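PDB 6ZPV: MgGH51 from Meripilus giganteus, which probably hydrolyses terminal alpha-L-arabinofuranosyl residues from arabinose-containing glycans, as a fungal GH51 alpha-L-arabinofuranosidase. Local coordinates for residues T16-M21 / K513-N518; P222-F227 / V474-Y479; A214-E219 / T507-Q512; G428-I433 / A462-L467; Q403-F408 / T453-T458. All blocks are in the same frame, centred on the assembly; numbering follows the deposited sequence.

Interaction 1 (T16-M21 / K513-N518); sequences TLYGLM and KLFALN
Tyr18 meets Phe515 and Ala516 in a buried, largely apolar contact on the outside of the (beta/alpha)8 barrel, where its first strand begins. Segment 16-21 leads into that strand, 20-21, and segment 513-518 is the end of helix 507-517. The nearest alpha carbons are those of Tyr18 and Ala516, 5.7 Å apart, and no hydrogen bond runs between the segments, so side-chain packing carries the contact. One face of the Tyr18 ring receives the last turn of the helix. Phe515 CB makes a CH-pi contact there, 4.2 Å from the ring centroid and 22° off its normal, and Ala516 N lies over the rim of the same face. Leu17 CG covers the opposite face, 3.7 Å above the plane and over the centre, so the phenol is sandwiched. At its base, Tyr18 CB touches Ala516 CB at 3.7 Å. The ring is brought alongside the helix because Tyr18 CG stands anti to its own carbonyl carbon (chi1 -56°). The hydroxyl has its polar partner elsewhere, in Glu468 of helix 454-469, a helix that Phe515 also touches. Just past the helix, Asn518 ND2 turns back to donate to Leu514 O over 2.8 Å in a nearly straight bond of 172°. Back across the contact, Tyr18 OH sits in the plane of the Phe515 ring at its edge, 3.4 Å from CD2.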
# COMPACT_ATOMS: atom_id res chain seq x y z
N THR A 16 -14.61 -10.86 -3.90
CA THR A 16 -13.92 -9.77 -3.22
C THR A 16 -13.51 -10.06 -1.79
O THR A 16 -13.01 -9.16 -1.14
CB THR A 16 -14.84 -8.53 -3.29
OG1 THR A 16 -16.14 -8.90 -2.82
CG2 THR A 16 -14.92 -7.96 -4.68
N LEU A 17 -13.69 -11.30 -1.31
CA LEU A 17 -13.55 -11.48 0.16
C LEU A 17 -12.20 -11.02 0.67
O LEU A 17 -12.16 -10.40 1.76
CB LEU A 17 -13.80 -12.92 0.54
CG LEU A 17 -13.80 -13.22 2.03
CD1 LEU A 17 -14.74 -12.34 2.81
CD2 LEU A 17 -14.13 -14.68 2.27
N TYR A 18 -11.09 -11.33 0.02
CA TYR A 18 -9.76 -11.01 0.53
C TYR A 18 -9.07 -9.97 -0.33
O TYR A 18 -8.97 -10.18 -1.56
CB TYR A 18 -8.87 -12.25 0.68
CG TYR A 18 -9.50 -13.32 1.54
CD1 TYR A 18 -9.57 -13.16 2.92
CD2 TYR A 18 -10.06 -14.45 1.00
CE1 TYR A 18 -10.19 -14.13 3.73
CE2 TYR A 18 -10.67 -15.42 1.79
CZ TYR A 18 -10.76 -15.25 3.15
OH TYR A 18 -11.33 -16.19 3.97
N GLY A 19 -8.52 -8.92 0.26
CA GLY A 19 -7.81 -7.89 -0.52
C GLY A 19 -6.89 -7.09 0.33
O GLY A 19 -6.58 -7.49 1.47
N LEU A 20 -6.46 -5.95 -0.18
CA LEU A 20 -5.41 -5.13 0.42
C LEU A 20 -5.93 -3.75 0.80
O LEU A 20 -6.83 -3.19 0.14
CB LEU A 20 -4.27 -4.93 -0.58
CG LEU A 20 -3.69 -6.19 -1.19
CD1 LEU A 20 -2.51 -5.83 -2.07
CD2 LEU A 20 -3.29 -7.23 -0.17
N MET A 21 -5.35 -3.20 1.87
CA MET A 21 -5.61 -1.82 2.31
C MET A 21 -4.36 -0.98 2.21
O MET A 21 -3.33 -1.33 2.80
CB MET A 21 -6.15 -1.78 3.75
CG MET A 21 -6.51 -0.40 4.25
SD MET A 21 -5.10 0.54 4.90
CE MET A 21 -5.77 2.16 5.13
N LYS A 513 -2.23 -14.88 2.67
CA LYS A 513 -2.03 -15.62 1.40
C LYS A 513 -2.69 -17.00 1.46
O LYS A 513 -3.33 -17.41 0.46
CB LYS A 513 -0.52 -15.73 1.19
CG LYS A 513 -0.12 -16.48 -0.07
CD LYS A 513 1.41 -16.58 -0.26
CE LYS A 513 1.81 -17.37 -1.49
NZ LYS A 513 3.28 -17.59 -1.54
N LEU A 514 -2.54 -17.72 2.55
CA LEU A 514 -3.17 -19.04 2.68
C LEU A 514 -4.69 -18.91 2.54
O LEU A 514 -5.32 -19.77 1.92
CB LEU A 514 -2.78 -19.69 4.01
CG LEU A 514 -1.37 -20.27 4.08
CD1 LEU A 514 -1.03 -20.64 5.48
CD2 LEU A 514 -1.19 -21.46 3.19
N PHE A 515 -5.28 -17.87 3.12
CA PHE A 515 -6.73 -17.73 3.02
C PHE A 515 -7.15 -17.34 1.62
O PHE A 515 -8.15 -17.86 1.10
CB PHE A 515 -7.27 -16.77 4.10
CG PHE A 515 -7.55 -17.45 5.43
CD1 PHE A 515 -6.57 -18.07 6.16
CD2 PHE A 515 -8.84 -17.46 5.93
CE1 PHE A 515 -6.89 -18.75 7.32
CE2 PHE A 515 -9.15 -18.14 7.09
CZ PHE A 515 -8.17 -18.78 7.79
N ALA A 516 -6.46 -16.39 1.01
CA ALA A 516 -6.86 -15.83 -0.29
C ALA A 516 -6.59 -16.76 -1.45
O ALA A 516 -7.38 -16.78 -2.41
CB ALA A 516 -6.14 -14.50 -0.51
N LEU A 517 -5.50 -17.51 -1.43
CA LEU A 517 -5.18 -18.39 -2.57
C LEU A 517 -5.92 -19.73 -2.51
O LEU A 517 -5.86 -20.52 -3.51
CB LEU A 517 -3.69 -18.70 -2.57
CG LEU A 517 -2.78 -17.56 -3.02
CD1 LEU A 517 -1.37 -18.07 -3.11
CD2 LEU A 517 -3.18 -16.98 -4.38
N ASN A 518 -6.56 -20.05 -1.43
CA ASN A 518 -7.22 -21.35 -1.20
C ASN A 518 -8.69 -21.08 -0.79
O ASN A 518 -9.09 -21.37 0.33
CB ASN A 518 -6.44 -22.15 -0.15
CG ASN A 518 -4.99 -22.31 -0.52
OD1 ASN A 518 -4.62 -23.13 -1.35
ND2 ASN A 518 -4.15 -21.54 0.10

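Interaction 2 (P222-F227 / V474-Y479); sequences PSFFRF and VFAASY
Ser478 OG is tied by a hydrogen bond to Gly428 O of the adjacent strand 424-432, and it also lies in the plane of the Phe224 ring at its edge, 3.8 Å from Phe224 CE1. Both segments are strands of the (beta/alpha)8 barrel, with strand 20-21 placed between 224-227 and 474-479 where the cylinder closes. Their axes approach to 8.7 Å at 66°, which rules out direct strand pairing, and no hydrogen bond joins them. Phe224 spans the distance instead. Its CG is held between the backbone N and the carbonyl carbon (chi1 68°), turning the ring to lie along strand 474-479. The far rim then meets successive residues: CE2 touches Ala476 CB, CZ reaches the backbone of Ala477, and Ser478 follows. Phe426 also meets this ring, and Ile286 packs on the same side chain, so the aromatic group belongs to the buried barrel interior. Replacing Phe224 by an alanine would probably open a gap here and leave the Ala476 methyl and the Ser478 side chain without their apolar neighbour. The tightest apolar approach is Phe224 CE2 to Ala476 CB, 3.5 Å, matched by Phe224 CZ to Ala477 O at 3.5 Å.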
# COMPACT_ATOMS: atom_id res chain seq x y z
N PRO A 222 -4.68 -11.10 -3.87
CA PRO A 222 -5.75 -10.18 -3.48
C PRO A 222 -6.74 -9.96 -4.61
O PRO A 222 -6.37 -9.93 -5.79
CB PRO A 222 -5.02 -8.89 -3.18
CG PRO A 222 -3.82 -8.94 -4.10
CD PRO A 222 -3.41 -10.42 -4.13
N SER A 223 -7.96 -9.63 -4.23
CA SER A 223 -9.04 -9.34 -5.20
C SER A 223 -9.34 -7.85 -5.30
O SER A 223 -9.94 -7.42 -6.30
CB SER A 223 -10.33 -10.04 -4.85
OG SER A 223 -10.83 -9.58 -3.60
N PHE A 224 -8.97 -7.06 -4.30
CA PHE A 224 -9.28 -5.63 -4.30
C PHE A 224 -8.14 -4.89 -3.62
O PHE A 224 -7.30 -5.45 -2.92
CB PHE A 224 -10.59 -5.32 -3.57
CG PHE A 224 -10.58 -5.55 -2.09
CD1 PHE A 224 -10.01 -4.62 -1.21
CD2 PHE A 224 -11.06 -6.73 -1.55
CE1 PHE A 224 -9.91 -4.84 0.13
CE2 PHE A 224 -10.99 -6.95 -0.18
CZ PHE A 224 -10.41 -6.02 0.65
N PHE A 225 -8.15 -3.59 -3.84
CA PHE A 225 -7.16 -2.65 -3.28
C PHE A 225 -7.92 -1.40 -2.81
O PHE A 225 -8.45 -0.63 -3.64
CB PHE A 225 -6.12 -2.32 -4.36
CG PHE A 225 -4.87 -1.62 -3.91
CD1 PHE A 225 -4.83 -0.24 -3.74
CD2 PHE A 225 -3.70 -2.29 -3.73
CE1 PHE A 225 -3.63 0.42 -3.48
CE2 PHE A 225 -2.50 -1.65 -3.48
CZ PHE A 225 -2.47 -0.27 -3.36
N ARG A 226 -8.00 -1.21 -1.51
CA ARG A 226 -8.65 -0.03 -0.88
C ARG A 226 -7.62 1.10 -0.82
O ARG A 226 -6.47 0.89 -0.36
CB ARG A 226 -9.14 -0.38 0.53
CG ARG A 226 -9.88 0.73 1.21
CD ARG A 226 -9.93 0.56 2.72
NE ARG A 226 -10.61 1.66 3.40
CZ ARG A 226 -10.30 2.10 4.62
NH1 ARG A 226 -9.40 1.44 5.37
NH2 ARG A 226 -10.86 3.22 5.07
N PHE A 227 -7.96 2.30 -1.29
CA PHE A 227 -6.98 3.40 -1.40
C PHE A 227 -7.73 4.68 -1.61
O PHE A 227 -8.90 4.64 -2.05
CB PHE A 227 -6.02 3.13 -2.57
CG PHE A 227 -6.57 3.51 -3.92
CD1 PHE A 227 -7.61 2.83 -4.47
CD2 PHE A 227 -6.08 4.65 -4.56
CE1 PHE A 227 -8.19 3.26 -5.65
CE2 PHE A 227 -6.65 5.07 -5.73
CZ PHE A 227 -7.72 4.39 -6.28
N VAL A 474 -20.37 -10.49 4.75
CA VAL A 474 -19.03 -9.93 4.69
C VAL A 474 -18.52 -10.06 3.26
O VAL A 474 -18.36 -11.21 2.78
CB VAL A 474 -18.07 -10.60 5.68
CG1 VAL A 474 -16.66 -9.98 5.51
CG2 VAL A 474 -18.54 -10.49 7.11
N PHE A 475 -18.33 -8.95 2.55
CA PHE A 475 -17.95 -9.02 1.15
C PHE A 475 -16.46 -8.81 0.91
O PHE A 475 -15.98 -9.13 -0.19
CB PHE A 475 -18.77 -8.09 0.24
CG PHE A 475 -18.41 -6.64 0.25
CD1 PHE A 475 -18.82 -5.79 1.30
CD2 PHE A 475 -17.61 -6.09 -0.73
CE1 PHE A 475 -18.52 -4.45 1.30
CE2 PHE A 475 -17.33 -4.73 -0.73
CZ PHE A 475 -17.77 -3.92 0.30
N ALA A 476 -15.72 -8.27 1.87
CA ALA A 476 -14.33 -7.85 1.65
C ALA A 476 -13.67 -7.67 3.01
O ALA A 476 -14.33 -7.23 3.98
CB ALA A 476 -14.33 -6.55 0.86
N ALA A 477 -12.38 -7.93 3.08
CA ALA A 477 -11.60 -7.84 4.32
C ALA A 477 -10.14 -7.61 3.97
O ALA A 477 -9.59 -8.32 3.12
CB ALA A 477 -11.77 -9.09 5.12
N SER A 478 -9.50 -6.67 4.68
CA SER A 478 -8.08 -6.35 4.47
C SER A 478 -7.39 -6.03 5.79
O SER A 478 -7.86 -5.21 6.60
CB SER A 478 -7.95 -5.17 3.49
OG SER A 478 -8.88 -4.12 3.71
N TYR A 479 -6.22 -6.64 5.96
CA TYR A 479 -5.28 -6.31 7.06
C TYR A 479 -4.77 -4.87 6.89
O TYR A 479 -4.65 -4.39 5.75
CB TYR A 479 -4.10 -7.30 7.00
CG TYR A 479 -3.09 -7.23 8.12
CD1 TYR A 479 -2.09 -6.28 8.19
CD2 TYR A 479 -3.14 -8.18 9.14
CE1 TYR A 479 -1.15 -6.24 9.20
CE2 TYR A 479 -2.18 -8.16 10.14
CZ TYR A 479 -1.18 -7.20 10.19
OH TYR A 479 -0.22 -7.14 11.18

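Interaction 3 (A214-E219 / T507-Q512); sequences AETLAE and TSFFAQ
Phe509 points its ring edge, not a face, at Thr216 and Glu219, residues on successive turns of helix 211-219. That helix leads into barrel strand 224-227 and helix 507-517 follows the last strand, 474-479, so two helices outside the (beta/alpha)8 barrel meet where it closes. Thr216 O and Glu219 OE2 both lie in the plane of the Phe509 ring, the carbonyl oxygen 3.6 Å from Phe509 CE1 and the carboxylate oxygen 3.7 Å from Phe509 CE2. The carboxylate stands almost perpendicular to the ring, the planes being 88° apart. Beside the carbonyl, the Thr216 methyl CG2 meets Phe509 CE1 at 3.7 Å, while Thr216 OG1 turns back to bond with Asp212 O of its own helix. The Phe509 side chain projects from helix 507-517 with CG trans to the backbone N (chi1 170°), and this carries the ring across to the other helix. Glu219 is held by two salt bridges, OE2 to Lys513 and OE1 to Lys505, which fix the carboxylate beside the ring. Two oxygens facing C-H groups in the ring plane suit the slightly positive aromatic edge. The attraction is probably weak and electrostatic, with the lysines offsetting the carboxylate charge.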
# COMPACT_ATOMS: atom_id res chain seq x y z
N ALA A 214 5.77 -5.06 -5.52
CA ALA A 214 4.58 -5.27 -6.35
C ALA A 214 4.33 -6.78 -6.50
O ALA A 214 3.19 -7.22 -6.44
CB ALA A 214 4.76 -4.61 -7.70
N GLU A 215 5.38 -7.53 -6.80
CA GLU A 215 5.23 -8.99 -6.98
C GLU A 215 4.75 -9.67 -5.71
O GLU A 215 3.98 -10.65 -5.74
CB GLU A 215 6.54 -9.58 -7.41
CG GLU A 215 7.00 -9.20 -8.81
CD GLU A 215 8.45 -9.48 -9.15
OE1 GLU A 215 9.17 -10.01 -8.24
OE2 GLU A 215 8.92 -9.07 -10.24
N THR A 216 5.23 -9.20 -4.54
CA THR A 216 4.81 -9.75 -3.24
C THR A 216 3.32 -9.49 -3.03
O THR A 216 2.60 -10.40 -2.53
CB THR A 216 5.66 -9.19 -2.11
OG1 THR A 216 7.04 -9.47 -2.30
CG2 THR A 216 5.24 -9.71 -0.75
N LEU A 217 2.83 -8.30 -3.33
CA LEU A 217 1.41 -8.03 -3.20
C LEU A 217 0.65 -8.94 -4.13
O LEU A 217 -0.39 -9.52 -3.72
CB LEU A 217 1.14 -6.55 -3.53
CG LEU A 217 1.80 -5.56 -2.56
CD1 LEU A 217 1.31 -4.14 -2.89
CD2 LEU A 217 1.66 -5.92 -1.12
N ALA A 218 1.07 -9.09 -5.37
CA ALA A 218 0.36 -9.99 -6.28
C ALA A 218 0.41 -11.44 -5.80
O ALA A 218 -0.61 -12.17 -5.95
CB ALA A 218 0.90 -9.83 -7.67
N GLU A 219 1.47 -11.86 -5.13
CA GLU A 219 1.64 -13.24 -4.60
C GLU A 219 0.56 -13.66 -3.66
O GLU A 219 0.22 -14.84 -3.56
CB GLU A 219 3.04 -13.33 -3.86
CG GLU A 219 3.38 -14.58 -3.16
CD GLU A 219 4.71 -14.50 -2.48
OE1 GLU A 219 5.58 -13.69 -2.92
OE2 GLU A 219 4.82 -15.33 -1.52
N THR A 507 4.49 -13.35 9.24
CA THR A 507 3.56 -14.44 9.59
C THR A 507 2.11 -14.12 9.13
O THR A 507 1.46 -14.97 8.53
CB THR A 507 3.60 -14.69 11.10
OG1 THR A 507 3.31 -13.44 11.75
CG2 THR A 507 4.95 -15.22 11.58
N SER A 508 1.69 -12.88 9.39
CA SER A 508 0.36 -12.46 8.99
C SER A 508 0.19 -12.44 7.47
O SER A 508 -0.90 -12.75 7.00
CB SER A 508 0.02 -11.10 9.63
OG SER A 508 -0.13 -11.25 11.02
N PHE A 509 1.25 -12.08 6.73
CA PHE A 509 1.21 -12.16 5.27
C PHE A 509 0.90 -13.59 4.85
O PHE A 509 0.05 -13.81 3.97
CB PHE A 509 2.55 -11.72 4.68
CG PHE A 509 2.66 -12.01 3.20
CD1 PHE A 509 2.23 -11.10 2.27
CD2 PHE A 509 3.20 -13.22 2.74
CE1 PHE A 509 2.36 -11.38 0.91
CE2 PHE A 509 3.34 -13.49 1.38
CZ PHE A 509 2.90 -12.55 0.49
N PHE A 510 1.59 -14.57 5.44
CA PHE A 510 1.33 -15.96 5.05
C PHE A 510 -0.08 -16.39 5.42
O PHE A 510 -0.67 -17.13 4.65
CB PHE A 510 2.41 -16.89 5.62
CG PHE A 510 3.75 -16.72 4.95
CD1 PHE A 510 3.89 -16.95 3.59
CD2 PHE A 510 4.88 -16.35 5.68
CE1 PHE A 510 5.14 -16.81 3.00
CE2 PHE A 510 6.10 -16.22 5.10
CZ PHE A 510 6.21 -16.43 3.76
N ALA A 511 -0.62 -15.95 6.54
CA ALA A 511 -2.03 -16.26 6.84
C ALA A 511 -2.96 -15.65 5.78
O ALA A 511 -3.89 -16.31 5.31
CB ALA A 511 -2.41 -15.82 8.24
N GLN A 512 -2.72 -14.40 5.43
CA GLN A 512 -3.53 -13.75 4.39
C GLN A 512 -3.43 -14.52 3.08
O GLN A 512 -4.48 -14.74 2.42
CB GLN A 512 -3.12 -12.29 4.18
CG GLN A 512 -3.36 -11.34 5.34
CD GLN A 512 -4.82 -11.10 5.57
OE1 GLN A 512 -5.56 -10.76 4.61
NE2 GLN A 512 -5.24 -11.23 6.84

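Interaction 4 (G428-I433 / A462-L467); sequences GEYAAI and AFMTGL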
# COMPACT_ATOMS: atom_id res chain seq x y z
N GLY A 428 -12.41 -3.31 6.57
CA GLY A 428 -11.41 -2.61 5.77
C GLY A 428 -10.08 -2.40 6.41
O GLY A 428 -9.10 -2.06 5.73
N GLU A 429 -10.01 -2.54 7.75
CA GLU A 429 -8.74 -2.57 8.47
C GLU A 429 -8.92 -3.53 9.64
O GLU A 429 -9.81 -3.33 10.47
CB GLU A 429 -8.38 -1.18 9.07
CG GLU A 429 -8.21 -0.09 8.02
CD GLU A 429 -7.96 1.31 8.54
OE1 GLU A 429 -7.41 1.45 9.69
OE2 GLU A 429 -8.35 2.28 7.85
N TYR A 430 -7.98 -4.44 9.78
CA TYR A 430 -7.89 -5.23 11.01
C TYR A 430 -6.46 -5.70 11.17
O TYR A 430 -5.77 -5.97 10.19
CB TYR A 430 -8.89 -6.40 11.08
CG TYR A 430 -8.71 -7.50 10.05
CD1 TYR A 430 -9.08 -7.35 8.73
CD2 TYR A 430 -8.12 -8.71 10.43
CE1 TYR A 430 -8.90 -8.37 7.81
CE2 TYR A 430 -7.93 -9.71 9.52
CZ TYR A 430 -8.32 -9.57 8.21
OH TYR A 430 -8.15 -10.59 7.32
N ALA A 431 -6.07 -5.90 12.44
CA ALA A 431 -4.80 -6.53 12.78
C ALA A 431 -4.75 -6.75 14.28
O ALA A 431 -5.27 -5.93 15.07
CB ALA A 431 -3.60 -5.64 12.43
N ALA A 432 -4.08 -7.83 14.68
CA ALA A 432 -3.70 -8.04 16.10
C ALA A 432 -2.38 -7.32 16.33
O ALA A 432 -1.36 -7.72 15.79
CB ALA A 432 -3.63 -9.53 16.38
N ILE A 433 -2.41 -6.25 17.13
CA ILE A 433 -1.29 -5.29 17.18
C ILE A 433 -0.47 -5.35 18.47
O ILE A 433 0.61 -4.76 18.47
CB ILE A 433 -1.75 -3.86 16.90
CG1 ILE A 433 -2.57 -3.26 18.03
CG2 ILE A 433 -2.47 -3.81 15.56
CD1 ILE A 433 -2.76 -1.76 17.89
N ALA A 462 -8.13 -17.24 12.93
CA ALA A 462 -9.37 -17.69 13.56
C ALA A 462 -10.49 -16.68 13.26
O ALA A 462 -11.60 -17.08 12.88
CB ALA A 462 -9.14 -17.85 15.06
N PHE A 463 -10.21 -15.40 13.42
CA PHE A 463 -11.23 -14.38 13.10
C PHE A 463 -11.61 -14.48 11.61
O PHE A 463 -12.82 -14.33 11.28
CB PHE A 463 -10.62 -13.02 13.41
CG PHE A 463 -11.57 -11.86 13.28
CD1 PHE A 463 -12.48 -11.57 14.28
CD2 PHE A 463 -11.49 -10.96 12.22
CE1 PHE A 463 -13.33 -10.48 14.19
CE2 PHE A 463 -12.32 -9.87 12.12
CZ PHE A 463 -13.21 -9.60 13.15
N MET A 464 -10.67 -14.74 10.71
CA MET A 464 -10.94 -14.83 9.27
C MET A 464 -11.83 -16.03 8.95
O MET A 464 -12.61 -15.94 7.97
CB MET A 464 -9.62 -14.87 8.52
CG MET A 464 -8.80 -13.54 8.63
SD MET A 464 -7.05 -13.75 8.37
CE MET A 464 -7.19 -14.00 6.65
N THR A 465 -11.75 -17.13 9.69
CA THR A 465 -12.67 -18.24 9.46
C THR A 465 -14.13 -17.75 9.66
O THR A 465 -15.03 -18.19 8.93
CB THR A 465 -12.41 -19.48 10.32
OG1 THR A 465 -12.66 -19.21 11.71
CG2 THR A 465 -11.04 -20.05 10.08
N GLY A 466 -14.34 -16.85 10.62
CA GLY A 466 -15.66 -16.28 10.83
C GLY A 466 -16.03 -15.32 9.69
O GLY A 466 -17.17 -15.30 9.27
N LEU A 467 -15.09 -14.51 9.20
CA LEU A 467 -15.38 -13.67 8.02
C LEU A 467 -15.86 -14.55 6.86
O LEU A 467 -16.82 -14.19 6.15
CB LEU A 467 -14.15 -12.85 7.65
CG LEU A 467 -13.62 -11.88 8.69
CD1 LEU A 467 -12.39 -11.17 8.16
CD2 LEU A 467 -14.65 -10.86 9.11
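Tyr430 reaches from barrel strand 424-432 to three residues of helix 454-469, and apolar contacts make up most of the interface. Tyr430 CZ lies 4.0 Å from Met464 CG, Tyr430 CD2 is 4.4 Å from Phe463 CD2, and Leu467 CD1 approaches the phenol end. Phe463 and Leu467 lie one turn apart on the helix, and Met464 completes the group. The Tyr430 CG position between the backbone N and the carbonyl carbon (chi1 65°) directs the ring toward all three. A second kind of interaction is Met-aromatic: Met464 SD lies 5.5 Å from the ring centroid and 85° off the normal, hence at the edge. The thioether chain bends at chi3 and wraps the hydroxyl, with Tyr430 OH only 3.3 Å from Met464 CG. The polar component lies outside the two segments, because Tyr430 OH accepts a hydrogen bond from Gln512 NE2 of helix 507-517. A phenylalanine in place of Tyr430 would probably keep much of the ring packing but leave Gln512 NE2 without this acceptor and remove the oxygen that Met464 wraps. The axes of strand 430-432 and helix 462-467 come within 11.2 Å, their directions 153° apart, as in a barrel beta-alpha-beta unit: helix 454-469 links strand 424-432 to strand 474-479, and Phe408 of helix 405-410 packs edge-to-face with Phe463.

Interaction 5 (Q403-F408 / T453-T458); sequences QTPTWF and TVQSAT
The Pro405 ring lies against the Gln455 side chain, with Pro405 CG above the plane of the Gln455 amide, 4.1 Å from its CD. On the 403-408 side, the Phe408 ring has Trp407 CE3 centred over one face and Gln403 O at its edge, while Gln403 CG lies over the rim of one face of Trp407. Pro405 CB is 3.6 Å from Gln455 O, and Pro405 CG is 3.8 Å from Ser456 CA, so the first turns of two barrel helices, 405-410 and 454-469, abut. Each start is capped. Trp407 N donates to Thr404 OG1, whereas Thr453 and Ser456 form a capping box: Ser456 N bonds to Thr453 OG1 (3.0 Å) and Thr453 N to Ser456 OG (2.9 Å). Gln455, extended with CG trans to its backbone N (chi1 -171°), sends NE2 to a water 2.9 Å away that also bonds Thr406 OG1. Direct contact is van der Waals, proline carbons against a carbonyl oxygen, an amide and aliphatic carbons, while one water makes the polar bridge.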
# COMPACT_ATOMS: atom_id res chain seq x y z
N GLN A 403 -6.68 -4.98 17.80
CA GLN A 403 -6.96 -5.68 19.07
C GLN A 403 -5.84 -6.64 19.40
O GLN A 403 -4.81 -6.72 18.68
CB GLN A 403 -8.36 -6.30 19.03
CG GLN A 403 -9.41 -5.59 19.86
CD GLN A 403 -9.15 -5.58 21.35
OE1 GLN A 403 -8.27 -6.30 21.83
NE2 GLN A 403 -9.89 -4.76 22.10
N THR A 404 -5.99 -7.42 20.46
CA THR A 404 -5.00 -8.42 20.83
C THR A 404 -5.22 -9.70 20.02
O THR A 404 -6.33 -9.98 19.54
CB THR A 404 -5.15 -8.78 22.31
OG1 THR A 404 -6.37 -9.47 22.52
CG2 THR A 404 -4.99 -7.62 23.27
N PRO A 405 -4.17 -10.55 19.92
CA PRO A 405 -4.39 -11.85 19.27
C PRO A 405 -5.56 -12.64 19.86
O PRO A 405 -6.34 -13.28 19.14
CB PRO A 405 -3.02 -12.56 19.45
CG PRO A 405 -2.05 -11.42 19.53
CD PRO A 405 -2.76 -10.32 20.31
N THR A 406 -5.66 -12.61 21.20
CA THR A 406 -6.72 -13.34 21.91
C THR A 406 -8.10 -12.80 21.53
O THR A 406 -9.02 -13.58 21.31
CB THR A 406 -6.44 -13.30 23.40
OG1 THR A 406 -5.22 -14.01 23.62
CG2 THR A 406 -7.56 -13.90 24.22
N TRP A 407 -8.22 -11.47 21.48
CA TRP A 407 -9.52 -10.92 21.07
C TRP A 407 -9.95 -11.50 19.72
O TRP A 407 -11.13 -11.80 19.50
CB TRP A 407 -9.43 -9.38 20.97
CG TRP A 407 -10.71 -8.70 20.61
CD1 TRP A 407 -11.58 -8.15 21.52
CD2 TRP A 407 -11.28 -8.52 19.31
NE1 TRP A 407 -12.67 -7.64 20.88
CE2 TRP A 407 -12.54 -7.88 19.53
CE3 TRP A 407 -10.88 -8.81 18.00
CZ2 TRP A 407 -13.40 -7.57 18.46
CZ3 TRP A 407 -11.76 -8.52 16.97
CH2 TRP A 407 -13.01 -7.93 17.18
N PHE A 408 -9.04 -11.60 18.77
CA PHE A 408 -9.40 -12.07 17.43
C PHE A 408 -9.97 -13.50 17.47
O PHE A 408 -11.01 -13.74 16.83
CB PHE A 408 -8.23 -11.94 16.44
CG PHE A 408 -8.09 -10.54 15.91
CD1 PHE A 408 -8.89 -10.15 14.84
CD2 PHE A 408 -7.33 -9.58 16.52
CE1 PHE A 408 -8.89 -8.83 14.39
CE2 PHE A 408 -7.33 -8.28 16.06
CZ PHE A 408 -8.10 -7.90 14.99
N THR A 453 3.49 -11.82 14.69
CA THR A 453 4.01 -13.03 15.31
C THR A 453 3.15 -14.23 14.88
O THR A 453 2.11 -14.11 14.23
CB THR A 453 4.02 -12.89 16.85
OG1 THR A 453 2.66 -12.72 17.24
CG2 THR A 453 4.90 -11.74 17.32
N VAL A 454 3.60 -15.41 15.25
CA VAL A 454 2.77 -16.61 15.02
C VAL A 454 1.46 -16.43 15.79
O VAL A 454 0.36 -16.73 15.29
CB VAL A 454 3.50 -17.90 15.35
CG1 VAL A 454 2.62 -19.10 15.06
CG2 VAL A 454 4.80 -18.03 14.56
N GLN A 455 1.55 -15.97 17.03
CA GLN A 455 0.37 -15.72 17.86
C GLN A 455 -0.61 -14.78 17.14
O GLN A 455 -1.87 -15.01 17.13
CB GLN A 455 0.81 -15.09 19.22
CG GLN A 455 -0.31 -14.97 20.28
CD GLN A 455 0.07 -14.23 21.55
OE1 GLN A 455 1.25 -13.88 21.71
NE2 GLN A 455 -0.88 -14.04 22.43
N SER A 456 -0.11 -13.66 16.62
CA SER A 456 -1.04 -12.65 16.04
C SER A 456 -1.63 -13.19 14.75
O SER A 456 -2.85 -13.04 14.52
CB SER A 456 -0.33 -11.32 15.85
OG SER A 456 0.61 -11.28 14.76
N ALA A 457 -0.88 -13.86 13.89
CA ALA A 457 -1.36 -14.40 12.63
C ALA A 457 -2.41 -15.47 12.88
O ALA A 457 -3.37 -15.59 12.11
CB ALA A 457 -0.20 -14.94 11.80
N THR A 458 -2.16 -16.33 13.90
CA THR A 458 -3.13 -17.42 14.15
C THR A 458 -4.43 -16.89 14.73
O THR A 458 -5.51 -17.40 14.41
CB THR A 458 -2.48 -18.51 15.00
OG1 THR A 458 -2.07 -18.07 16.30
CG2 THR A 458 -1.33 -19.15 14.28
O HOH W 1 -3.44 -15.36 21.86

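Interactions 1 to 3 gather where strands 20-21 and 474-479, outermost in the eight-stranded order, come together to close the (beta/alpha)8 barrel. Interactions 4 and 5 lie further round, at helix 454-469 with strand 424-432 and helix 405-410. Interactions 1, 2 and 4 reach the barrel sheet. Helix 507-517 serves interactions 1 and 3, whose centres are 9 Å apart and joined by the Lys513-Glu219 salt bridge; interactions 4 and 5 are also 9 Å apart. Interactions 2 and 5 are most distant, at 20 Å between centres. Along the chain, interaction 1 encloses 3, which encloses 2; interactions 4 and 5 lie within that and alternate. The segment leading into the first strand thus packs on a helix that follows the last one.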